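Local structure of hypothetical hydrolase (Bacteroides thetaiotaomicron, 3TC9) at residues Asp77-Leu82 / Asn98-Tyr103; Glu232-Asn237 / Ile275-Ser280. The protein is of unknown function but probably acts as an auxiliary nutrient-binding protein, joining an immunoglobulin-like IPT/TIG domain to a six-bladed beta-propeller. All coordinates share one frame; numbering follows the deposited sequence.

Contact 1 of 2, residues Asp77-Leu82 / Asn98-Tyr103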
loop_
_atom_site.group_PDB
_atom_site.type_symbol
_atom_site.label_atom_id
_atom_site.label_comp_id
_atom_site.label_asym_id
_atom_site.label_seq_id
_atom_site.Cartn_x
_atom_site.Cartn_y
_atom_site.Cartn_z
ATOM N N ASP B 77 -21.679 3.003 9.649
ATOM C CA ASP B 77 -22.440 4.161 9.135
ATOM C C ASP B 77 -22.453 5.362 10.095
ATOM O O ASP B 77 -22.634 6.493 9.647
ATOM C CB ASP B 77 -23.901 3.772 8.807
ATOM C CG ASP B 77 -24.042 2.617 7.828
ATOM O OD1 ASP B 77 -23.186 2.498 6.908
ATOM O OD2 ASP B 77 -25.020 1.841 7.961
ATOM N N GLY B 78 -22.323 5.105 11.393
ATOM C CA GLY B 78 -22.308 6.158 12.396
ATOM C C GLY B 78 -23.610 6.912 12.617
ATOM O O GLY B 78 -23.613 7.871 13.382
ATOM N N ASP B 79 -24.731 6.512 11.954
ATOM C CA ASP B 79 -26.033 7.170 12.178
ATOM C C ASP B 79 -26.536 6.781 13.576
ATOM O O ASP B 79 -26.508 5.607 13.924
ATOM C CB ASP B 79 -27.074 6.862 11.071
ATOM C CG ASP B 79 -27.499 5.412 10.918
ATOM O OD1 ASP B 79 -26.646 4.581 10.495
ATOM O OD2 ASP B 79 -28.705 5.113 11.157
ATOM N N ILE B 80 -26.895 7.775 14.394
ATOM C CA ILE B 80 -27.323 7.592 15.785
ATOM C C ILE B 80 -28.840 7.774 15.957
ATOM O O ILE B 80 -29.380 8.860 15.705
ATOM C CB ILE B 80 -26.544 8.541 16.753
ATOM C CG1 ILE B 80 -25.028 8.307 16.663
ATOM C CG2 ILE B 80 -27.047 8.404 18.202
ATOM C CD1 ILE B 80 -24.252 9.428 17.039
ATOM N N LYS B 81 -29.499 6.711 16.454
ATOM C CA LYS B 81 -30.925 6.684 16.772
ATOM C C LYS B 81 -31.092 6.420 18.253
ATOM O O LYS B 81 -30.289 5.699 18.832
ATOM C CB LYS B 81 -31.660 5.609 15.955
ATOM C CG LYS B 81 -31.632 5.839 14.443
ATOM C CD LYS B 81 -32.496 4.803 13.754
ATOM C CE LYS B 81 -32.427 4.878 12.247
ATOM N NZ LYS B 81 -33.056 6.105 11.698
ATOM N N LEU B 82 -32.085 7.042 18.874
ATOM C CA LEU B 82 -32.407 6.854 20.294
ATOM C C LEU B 82 -33.928 6.636 20.448
ATOM O O LEU B 82 -34.727 7.363 19.853
ATOM C CB LEU B 82 -31.935 8.049 21.155
ATOM C CG LEU B 82 -32.227 7.995 22.667
ATOM C CD1 LEU B 82 -31.232 8.809 23.421
ATOM C CD2 LEU B 82 -33.610 8.548 22.996
ATOM N N ASN B 98 -28.456 14.676 14.213
ATOM C CA ASN B 98 -28.311 15.304 12.892
ATOM C C ASN B 98 -27.008 14.925 12.188
ATOM O O ASN B 98 -26.935 14.938 10.961
ATOM C CB ASN B 98 -28.370 16.816 12.990
ATOM C CG ASN B 98 -29.730 17.337 13.277
ATOM O OD1 ASN B 98 -29.925 18.055 14.258
ATOM N ND2 ASN B 98 -30.693 16.974 12.439
ATOM N N GLU B 99 -25.973 14.650 12.966
ATOM C CA GLU B 99 -24.661 14.289 12.446
ATOM C C GLU B 99 -24.384 12.809 12.662
ATOM O O GLU B 99 -24.868 12.202 13.613
ATOM C CB GLU B 99 -23.567 15.116 13.134
ATOM C CG GLU B 99 -23.468 16.553 12.688
ATOM C CD GLU B 99 -22.114 17.159 12.981
ATOM O OE1 GLU B 99 -21.939 17.669 14.109
ATOM O OE2 GLU B 99 -21.221 17.098 12.105
ATOM N N LYS B 100 -23.579 12.241 11.796
ATOM C CA LYS B 100 -23.139 10.855 11.881
ATOM C C LYS B 100 -21.814 10.784 12.633
ATOM O O LYS B 100 -20.995 11.694 12.506
ATOM C CB LYS B 100 -22.975 10.268 10.464
ATOM C CG LYS B 100 -24.278 10.040 9.724
ATOM C CD LYS B 100 -23.993 9.407 8.355
ATOM C CE LYS B 100 -25.254 9.109 7.566
ATOM N NZ LYS B 100 -25.774 7.729 7.810
ATOM N N PHE B 101 -21.609 9.719 13.424
ATOM C CA PHE B 101 -20.355 9.454 14.136
ATOM C C PHE B 101 -19.323 8.908 13.109
ATOM O O PHE B 101 -19.692 8.106 12.240
ATOM C CB PHE B 101 -20.612 8.456 15.283
ATOM C CG PHE B 101 -19.391 7.893 15.962
ATOM C CD1 PHE B 101 -18.735 8.609 16.956
ATOM C CD2 PHE B 101 -18.893 6.641 15.609
ATOM C CE1 PHE B 101 -17.594 8.085 17.579
ATOM C CE2 PHE B 101 -17.774 6.109 16.246
ATOM C CZ PHE B 101 -17.141 6.831 17.226
ATOM N N VAL B 102 -18.052 9.325 13.213
ATOM C CA VAL B 102 -17.027 8.895 12.246
ATOM C C VAL B 102 -16.265 7.703 12.825
ATOM O O VAL B 102 -15.521 7.823 13.797
ATOM C CB VAL B 102 -16.124 10.075 11.765
ATOM C CG1 VAL B 102 -15.108 9.615 10.708
ATOM C CG2 VAL B 102 -16.991 11.197 11.195
ATOM N N TYR B 103 -16.542 6.528 12.262
ATOM C CA TYR B 103 -15.988 5.253 12.720
ATOM C C TYR B 103 -14.687 4.940 11.975
ATOM O O TYR B 103 -14.601 4.982 10.735
ATOM C CB TYR B 103 -17.006 4.116 12.493
ATOM C CG TYR B 103 -16.799 2.853 13.302
ATOM C CD1 TYR B 103 -15.849 1.904 12.925
ATOM C CD2 TYR B 103 -17.632 2.550 14.379
ATOM C CE1 TYR B 103 -15.669 0.732 13.657
ATOM C CE2 TYR B 103 -17.487 1.362 15.093
ATOM C CZ TYR B 103 -16.507 0.454 14.727
ATOM O OH TYR B 103 -16.396 -0.724 15.418
HETATM O O HOH W 1 -26.793 10.296 13.425
#
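Gly78 and Phe101 meet backbone to backbone within the immunoglobulin-like IPT/TIG domain, where the chain arriving at strand 80-85 runs beside the loop that crosses from edge strand 91-96 to edge strand 102-103. Phe101 N donates to Gly78 O at 2.7 Å; the bond is nearly straight (168° at the hydrogen), with the donor lying 34° out of the carbonyl plane. In return, Gly78 CA approaches Phe101 O to 3.3 Å in a CA-H...O contact. Any side chain on Gly78 would run into that same carbonyl oxygen, and its positive phi also suits glycine. The hydrophobic part of the contact is slight: the CD1 end of Ile80 reaches CB of Phe101 at 4.2 Å, the two side chains crossing obliquely. The phenyl ring itself leads away, since CG stands anti to the backbone N (chi1 170°). On the exposed side, Lys100 lays its aliphatic chain past the carbonyl of Asp77, CD lying 3.5 Å from Asp77 O. Its ammonium group stops near Asp79, with NZ 4.2 Å from OD1, too far for a salt bridge, although the opposite charges probably still attract. In the next shell, Phe101 and Ile80 both pack on Met34 of strand 33-39, while Phe23 and Ile52 supply further cover for Ile80. Toward Glu99, the segments part by the width of one solvent molecule: a water accepts from Ile80 N and donates to Glu99 O, at 2.7 Å from each.

Contact 2 of 2, residues Glu232-Asn237 / Ile275-Ser280. With EDO (1,2-ethanediol), chain T.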
loop_
_atom_site.group_PDB
_atom_site.type_symbol
_atom_site.label_atom_id
_atom_site.label_comp_id
_atom_site.label_asym_id
_atom_site.label_seq_id
_atom_site.Cartn_x
_atom_site.Cartn_y
_atom_site.Cartn_z
ATOM N N GLU B 232 15.071 -24.142 3.113
ATOM C CA GLU B 232 14.540 -22.969 2.427
ATOM C C GLU B 232 15.267 -22.779 1.099
ATOM O O GLU B 232 16.485 -22.908 1.054
ATOM C CB GLU B 232 14.703 -21.732 3.338
ATOM C CG GLU B 232 14.518 -20.362 2.706
ATOM C CD GLU B 232 13.110 -19.863 2.435
ATOM O OE1 GLU B 232 12.304 -20.623 1.845
ATOM O OE2 GLU B 232 12.858 -18.665 2.712
ATOM N N THR B 233 14.519 -22.478 0.029
ATOM C CA THR B 233 15.097 -22.219 -1.284
ATOM C C THR B 233 15.355 -20.727 -1.466
ATOM O O THR B 233 14.643 -19.917 -0.871
ATOM C CB THR B 233 14.174 -22.739 -2.398
ATOM O OG1 THR B 233 12.847 -22.273 -2.157
ATOM C CG2 THR B 233 14.196 -24.244 -2.529
ATOM N N HIS B 234 16.355 -20.356 -2.298
ATOM C CA HIS B 234 16.627 -18.953 -2.637
ATOM C C HIS B 234 15.504 -18.484 -3.587
ATOM O O HIS B 234 15.205 -19.197 -4.554
ATOM C CB HIS B 234 18.025 -18.749 -3.237
ATOM C CG HIS B 234 18.362 -17.302 -3.420
ATOM N ND1 HIS B 234 18.083 -16.643 -4.598
ATOM C CD2 HIS B 234 18.869 -16.416 -2.538
ATOM C CE1 HIS B 234 18.461 -15.391 -4.412
ATOM N NE2 HIS B 234 18.947 -15.207 -3.190
ATOM N N PRO B 235 14.824 -17.339 -3.324
ATOM C CA PRO B 235 13.665 -16.982 -4.162
ATOM C C PRO B 235 13.984 -16.590 -5.606
ATOM O O PRO B 235 13.056 -16.579 -6.431
ATOM C CB PRO B 235 13.004 -15.822 -3.393
ATOM C CG PRO B 235 14.093 -15.237 -2.566
ATOM C CD PRO B 235 14.988 -16.390 -2.195
ATOM N N ILE B 236 15.263 -16.317 -5.937
ATOM C CA ILE B 236 15.633 -15.934 -7.295
ATOM C C ILE B 236 16.453 -17.054 -7.979
ATOM O O ILE B 236 16.145 -17.415 -9.124
ATOM C CB ILE B 236 16.381 -14.563 -7.303
ATOM C CG1 ILE B 236 15.651 -13.454 -6.479
ATOM C CG2 ILE B 236 16.819 -14.098 -8.728
ATOM C CD1 ILE B 236 14.269 -12.961 -6.964
ATOM N N ASN B 237 17.492 -17.583 -7.307
ATOM C CA ASN B 237 18.381 -18.593 -7.894
ATOM C C ASN B 237 17.929 -20.062 -7.647
ATOM O O ASN B 237 18.451 -20.966 -8.295
ATOM C CB ASN B 237 19.825 -18.371 -7.434
ATOM C CG ASN B 237 20.461 -17.083 -7.942
ATOM O OD1 ASN B 237 20.145 -16.579 -9.026
ATOM N ND2 ASN B 237 21.376 -16.516 -7.174
ATOM N N ILE B 275 16.060 -20.929 8.301
ATOM C CA ILE B 275 16.544 -19.894 7.384
ATOM C C ILE B 275 15.318 -19.379 6.622
ATOM O O ILE B 275 14.524 -20.176 6.121
ATOM C CB ILE B 275 17.641 -20.458 6.419
ATOM C CG1 ILE B 275 18.833 -21.081 7.195
ATOM C CG2 ILE B 275 18.105 -19.382 5.392
ATOM C CD1 ILE B 275 19.703 -22.090 6.389
ATOM N N GLN B 276 15.137 -18.071 6.590
ATOM C CA GLN B 276 14.043 -17.424 5.907
ATOM C C GLN B 276 14.585 -16.266 5.109
ATOM O O GLN B 276 15.124 -15.319 5.686
ATOM C CB GLN B 276 12.979 -16.967 6.897
ATOM C CG GLN B 276 12.285 -18.130 7.581
ATOM C CD GLN B 276 10.942 -17.766 8.082
ATOM O OE1 GLN B 276 10.699 -17.723 9.289
ATOM N NE2 GLN B 276 10.044 -17.512 7.160
ATOM N N PHE B 277 14.441 -16.352 3.778
ATOM C CA PHE B 277 14.909 -15.333 2.852
ATOM C C PHE B 277 13.954 -14.183 2.722
ATOM O O PHE B 277 12.740 -14.388 2.582
ATOM C CB PHE B 277 15.122 -15.916 1.443
ATOM C CG PHE B 277 16.436 -16.605 1.230
ATOM C CD1 PHE B 277 17.602 -15.871 1.040
ATOM C CD2 PHE B 277 16.510 -17.991 1.183
ATOM C CE1 PHE B 277 18.824 -16.518 0.843
ATOM C CE2 PHE B 277 17.732 -18.638 0.990
ATOM C CZ PHE B 277 18.879 -17.898 0.823
ATOM N N HIS B 278 14.528 -12.969 2.626
ATOM C CA HIS B 278 13.797 -11.753 2.315
ATOM C C HIS B 278 13.282 -11.906 0.856
ATOM O O HIS B 278 13.998 -12.521 0.052
ATOM C CB HIS B 278 14.752 -10.560 2.489
ATOM C CG HIS B 278 14.152 -9.229 2.196
ATOM N ND1 HIS B 278 14.074 -8.738 0.909
ATOM C CD2 HIS B 278 13.654 -8.307 3.049
ATOM C CE1 HIS B 278 13.489 -7.560 1.018
ATOM N NE2 HIS B 278 13.231 -7.255 2.290
ATOM N N PRO B 279 12.079 -11.367 0.491
ATOM C CA PRO B 279 11.553 -11.535 -0.893
ATOM C C PRO B 279 12.498 -11.150 -2.054
ATOM O O PRO B 279 12.372 -11.722 -3.152
ATOM C CB PRO B 279 10.319 -10.637 -0.904
ATOM C CG PRO B 279 9.889 -10.582 0.520
ATOM C CD PRO B 279 11.110 -10.640 1.345
ATOM N N SER B 280 13.446 -10.204 -1.825
ATOM C CA SER B 280 14.457 -9.787 -2.826
ATOM C C SER B 280 15.528 -10.872 -3.021
ATOM O O SER B 280 16.190 -10.917 -4.063
ATOM C CB SER B 280 15.140 -8.508 -2.360
ATOM O OG SER B 280 15.861 -8.765 -1.164
HETATM C C1 EDO T . 16.994 -5.375 1.286
HETATM O O1 EDO T . 16.466 -5.729 0.002
HETATM C C2 EDO T . 18.521 -5.437 1.267
HETATM O O2 EDO T . 19.039 -4.806 2.451
HETATM O O HOH W 2 10.405 -16.596 3.893
#
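A glutamate side chain, rather than a backbone carbonyl, receives the amide of the neighbouring strand: Phe277 N donates to Glu232 OE2 at 3.0 Å, almost straight at 173°, through the anti lone pair of that oxygen. Glu232 CG stands anti to its own backbone N and lies 3.5 Å from CD2, at the edge of the Phe277 ring. The chain then bends at chi2 (78°), which turns CD toward Phe277 N. An alanine at Glu232 would probably leave the Phe277 N-H without this acceptor and open a gap beside the ring edge where CG had packed. A water adds only weak bonds to OE2 and Phe277 O.

The ring of Phe277 is also met over one face, where His234 brings its edge in a T-shaped stack: the planes are 80° apart and CD2 comes to 3.4 Å from Phe277 CE1. His234 CA adds a CH-pi contact over the ring. Pro235 CD closes obliquely on Phe277 CB at 3.7 Å. The imidazole of His234 is fixed at both nitrogens: ND1 accepts from Asn237 N, 2.9 Å away and near the ring plane, while NE2 bonds to Gly281 O, consistent with a proton on NE2.

Farther on, Ile236 CG1 rests 3.5 Å from Ser280 O. The ring of His278 lies between Pro279 CD and a 1,2-ethanediol, probably from the crystallisation liquor; its NE2 bonds to Asp350 and its ND1 accepts from Ser280 N. The touching segments run in nearly the same direction; strands 231-233 and 273-277 are the first strands of consecutive four-stranded blades, an arrangement typical of the innermost strands of a beta-propeller.

The two contacts share no strand or sheet: contact 1 lies in the IPT/TIG domain and contact 2 in the propeller, on opposite sides of the chain's centre, with centres about 49 Å apart. Both are partly buried, but contact 1 joins segments leading into strands, contact 2 segments leaving them. Contact 1 lies farther out, 33 Å from the chain's centre against 21 Å, and buries less surface, 283 Å² against 400 Å². Both stay within one domain; contact 1 relies on main-chain atoms and a bridging water, with a lysine on its exposed side, whereas contact 2 joins two blades of the propeller largely through side chains, with aromatic, proline and carboxylate groups filling the space between separate sheets.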